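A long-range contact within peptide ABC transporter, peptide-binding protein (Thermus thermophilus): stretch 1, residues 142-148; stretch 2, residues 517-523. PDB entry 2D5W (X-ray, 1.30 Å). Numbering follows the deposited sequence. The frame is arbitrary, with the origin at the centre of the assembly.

Stretch 1 142-148: EPAYYYD
Stretch 2 517-523: QAVLEFD

Two segments, one without helix or strand and one leaving a helix, at least 372 residues apart in sequence where they touch, bury 409 Å² between them. In stretch 1 a cis peptide bond precedes Pro143, and Tyr145 to Asp148 form a type I turn, with Tyr146 at phi/psi -58/-23 and Tyr147 at -103/7. Asp148 N bonds Tyr145 O (3.2 Å), and Asp148, chi1 -72° (m), returns OD1 to Tyr145 N at 2.8 Å and 178°, an almost linear clasp. Stretch 2 opens with Gln517 and Ala518 in a helix that begins earlier in the chain and makes a type I turn from Ala518 to Glu521, with Val519 at -69/-17, Leu520 at -92/-6 and Glu521 N to Ala518 O at 3.0 Å.

The register sets Tyr145 CA 5.0 Å from Leu520 CA and Tyr146 CA 5.3 Å from Phe522 CA; both numbers rise together, so the chains run the same way here. One hydrogen bond crosses, Tyr146 N to Val519 O (2.9 Å, 158°); Val519 O also receives a CA-H contact from Tyr145 CA at 3.2 Å.

Val519, chi1 -64° (m), places CG2 over one face of the Tyr145 ring, 3.5 Å from its centroid and 8° off the normal, so the methyl lies over the pi cloud in a CH-pi contact. Val519 CG1 lies 4.3 Å from Tyr146 CE2. Rotamer m (-73°) lays the Tyr145 ring against Val519 CG2 and Leu520 CD2; p (80°) turns the Tyr146 ring edge to Val519 O, 3.5 Å from Tyr146 CD2. Tyr147, p (58°), brings CE2 to 4.5 Å from Val519 CG1. All three hydroxyls are hydrogen-bonded elsewhere in the structure.

The CA-to-CB bond of Leu520 points away, yet its m,t rotamer (-64°, 169°) brings CD2 back to 3.6 Å from Tyr145 CE2 and 3.9 Å from Pro143 CB, closing an apolar patch. Phe522 starts sideways; chi1 -76° (m) and chi2 73° carry its ring across stretch 1, with Tyr146 CA over one face, 4.0 Å from the centroid, and Ala144 O at the edge, 3.7 Å from Phe522 CE1.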

# COMPACT_ATOMS: atom_id res chain seq x y z
N GLU A 142 1.40 -21.04 -11.36
CA GLU A 142 0.77 -21.57 -12.57
C GLU A 142 -0.69 -21.12 -12.67
O GLU A 142 -1.52 -21.50 -11.85
CB GLU A 142 0.84 -23.10 -12.58
CG GLU A 142 0.30 -23.71 -13.86
CD GLU A 142 0.36 -25.23 -13.87
OE1 GLU A 142 1.47 -25.78 -13.75
OE2 GLU A 142 -0.71 -25.86 -13.98
N PRO A 143 -1.01 -20.29 -13.68
CA PRO A 143 -0.07 -19.78 -14.68
C PRO A 143 0.85 -18.73 -14.09
O PRO A 143 0.48 -18.03 -13.14
CB PRO A 143 -1.00 -19.21 -15.75
CG PRO A 143 -2.13 -18.67 -14.92
CD PRO A 143 -2.37 -19.78 -13.92
N ALA A 144 2.05 -18.61 -14.65
CA ALA A 144 3.02 -17.63 -14.17
C ALA A 144 2.74 -16.26 -14.77
O ALA A 144 2.32 -16.15 -15.92
CB ALA A 144 4.42 -18.08 -14.54
N TYR A 145 2.97 -15.22 -13.97
CA TYR A 145 2.79 -13.84 -14.40
C TYR A 145 4.17 -13.22 -14.58
O TYR A 145 5.15 -13.67 -13.98
CB TYR A 145 1.99 -13.03 -13.38
CG TYR A 145 0.51 -13.37 -13.32
CD1 TYR A 145 -0.34 -12.65 -12.48
CD2 TYR A 145 -0.04 -14.39 -14.09
CE1 TYR A 145 -1.70 -12.94 -12.41
CE2 TYR A 145 -1.39 -14.69 -14.03
CZ TYR A 145 -2.22 -13.97 -13.19
OH TYR A 145 -3.56 -14.28 -13.14
N TYR A 146 4.25 -12.17 -15.39
CA TYR A 146 5.52 -11.52 -15.69
C TYR A 146 6.30 -10.99 -14.49
O TYR A 146 7.52 -10.84 -14.57
CB TYR A 146 5.29 -10.38 -16.69
CG TYR A 146 4.77 -9.10 -16.08
CD1 TYR A 146 5.64 -8.06 -15.75
CD2 TYR A 146 3.41 -8.93 -15.83
CE1 TYR A 146 5.17 -6.88 -15.18
CE2 TYR A 146 2.93 -7.75 -15.26
CZ TYR A 146 3.81 -6.74 -14.93
OH TYR A 146 3.35 -5.58 -14.35
N TYR A 147 5.60 -10.72 -13.40
CA TYR A 147 6.23 -10.16 -12.21
C TYR A 147 6.50 -11.12 -11.05
O TYR A 147 6.92 -10.68 -9.98
CB TYR A 147 5.39 -8.99 -11.69
CG TYR A 147 3.95 -9.33 -11.33
CD1 TYR A 147 3.64 -10.35 -10.43
CD2 TYR A 147 2.89 -8.57 -11.84
CE1 TYR A 147 2.33 -10.61 -10.05
CE2 TYR A 147 1.58 -8.82 -11.46
CZ TYR A 147 1.30 -9.83 -10.56
OH TYR A 147 0.01 -10.07 -10.16
N ASP A 148 6.27 -12.41 -11.25
CA ASP A 148 6.45 -13.36 -10.16
C ASP A 148 7.85 -13.46 -9.54
O ASP A 148 7.98 -13.87 -8.38
CB ASP A 148 5.95 -14.74 -10.59
CG ASP A 148 4.43 -14.80 -10.69
OD1 ASP A 148 3.91 -15.71 -11.36
OD2 ASP A 148 3.75 -13.94 -10.08
N GLN A 517 -4.88 -10.78 -19.59
CA GLN A 517 -3.97 -11.27 -20.62
C GLN A 517 -2.60 -10.62 -20.47
O GLN A 517 -1.57 -11.27 -20.61
CB GLN A 517 -4.52 -10.97 -22.02
CG GLN A 517 -3.68 -11.61 -23.11
CD GLN A 517 -4.13 -11.21 -24.51
OE1 GLN A 517 -5.32 -11.15 -24.80
NE2 GLN A 517 -3.17 -10.96 -25.38
N ALA A 518 -2.61 -9.32 -20.18
CA ALA A 518 -1.37 -8.56 -20.04
C ALA A 518 -0.39 -9.13 -19.02
O ALA A 518 0.81 -9.14 -19.27
CB ALA A 518 -1.68 -7.11 -19.71
N VAL A 519 -0.90 -9.60 -17.88
CA VAL A 519 -0.00 -10.13 -16.86
C VAL A 519 0.66 -11.43 -17.29
O VAL A 519 1.65 -11.85 -16.70
CB VAL A 519 -0.73 -10.33 -15.50
CG1 VAL A 519 -1.19 -8.99 -14.96
CG2 VAL A 519 -1.90 -11.28 -15.66
N LEU A 520 0.10 -12.07 -18.31
CA LEU A 520 0.64 -13.32 -18.85
C LEU A 520 1.61 -13.03 -19.99
O LEU A 520 2.25 -13.95 -20.51
CB LEU A 520 -0.48 -14.21 -19.39
CG LEU A 520 -1.53 -14.74 -18.41
CD1 LEU A 520 -2.68 -15.35 -19.20
CD2 LEU A 520 -0.91 -15.77 -17.48
N GLU A 521 1.71 -11.77 -20.38
CA GLU A 521 2.59 -11.39 -21.48
C GLU A 521 4.00 -11.11 -21.00
O GLU A 521 4.26 -10.11 -20.33
CB GLU A 521 2.04 -10.15 -22.19
CG GLU A 521 2.86 -9.76 -23.41
CD GLU A 521 3.00 -10.90 -24.39
OE1 GLU A 521 1.98 -11.25 -25.03
OE2 GLU A 521 4.11 -11.46 -24.52
N PHE A 522 4.93 -11.99 -21.35
CA PHE A 522 6.31 -11.80 -20.94
C PHE A 522 7.09 -10.87 -21.85
O PHE A 522 8.23 -10.52 -21.55
CB PHE A 522 7.01 -13.15 -20.78
CG PHE A 522 6.63 -13.87 -19.52
CD1 PHE A 522 5.38 -14.46 -19.40
CD2 PHE A 522 7.49 -13.90 -18.44
CE1 PHE A 522 4.99 -15.07 -18.20
CE2 PHE A 522 7.12 -14.50 -17.24
CZ PHE A 522 5.86 -15.09 -17.12
N ASP A 523 6.48 -10.46 -22.95
CA ASP A 523 7.13 -9.52 -23.85
C ASP A 523 6.75 -8.13 -23.34
O ASP A 523 5.57 -7.78 -23.30
CB ASP A 523 6.65 -9.69 -25.29
CG ASP A 523 7.23 -8.65 -26.21
OD1 ASP A 523 6.51 -7.69 -26.55
OD2 ASP A 523 8.41 -8.79 -26.59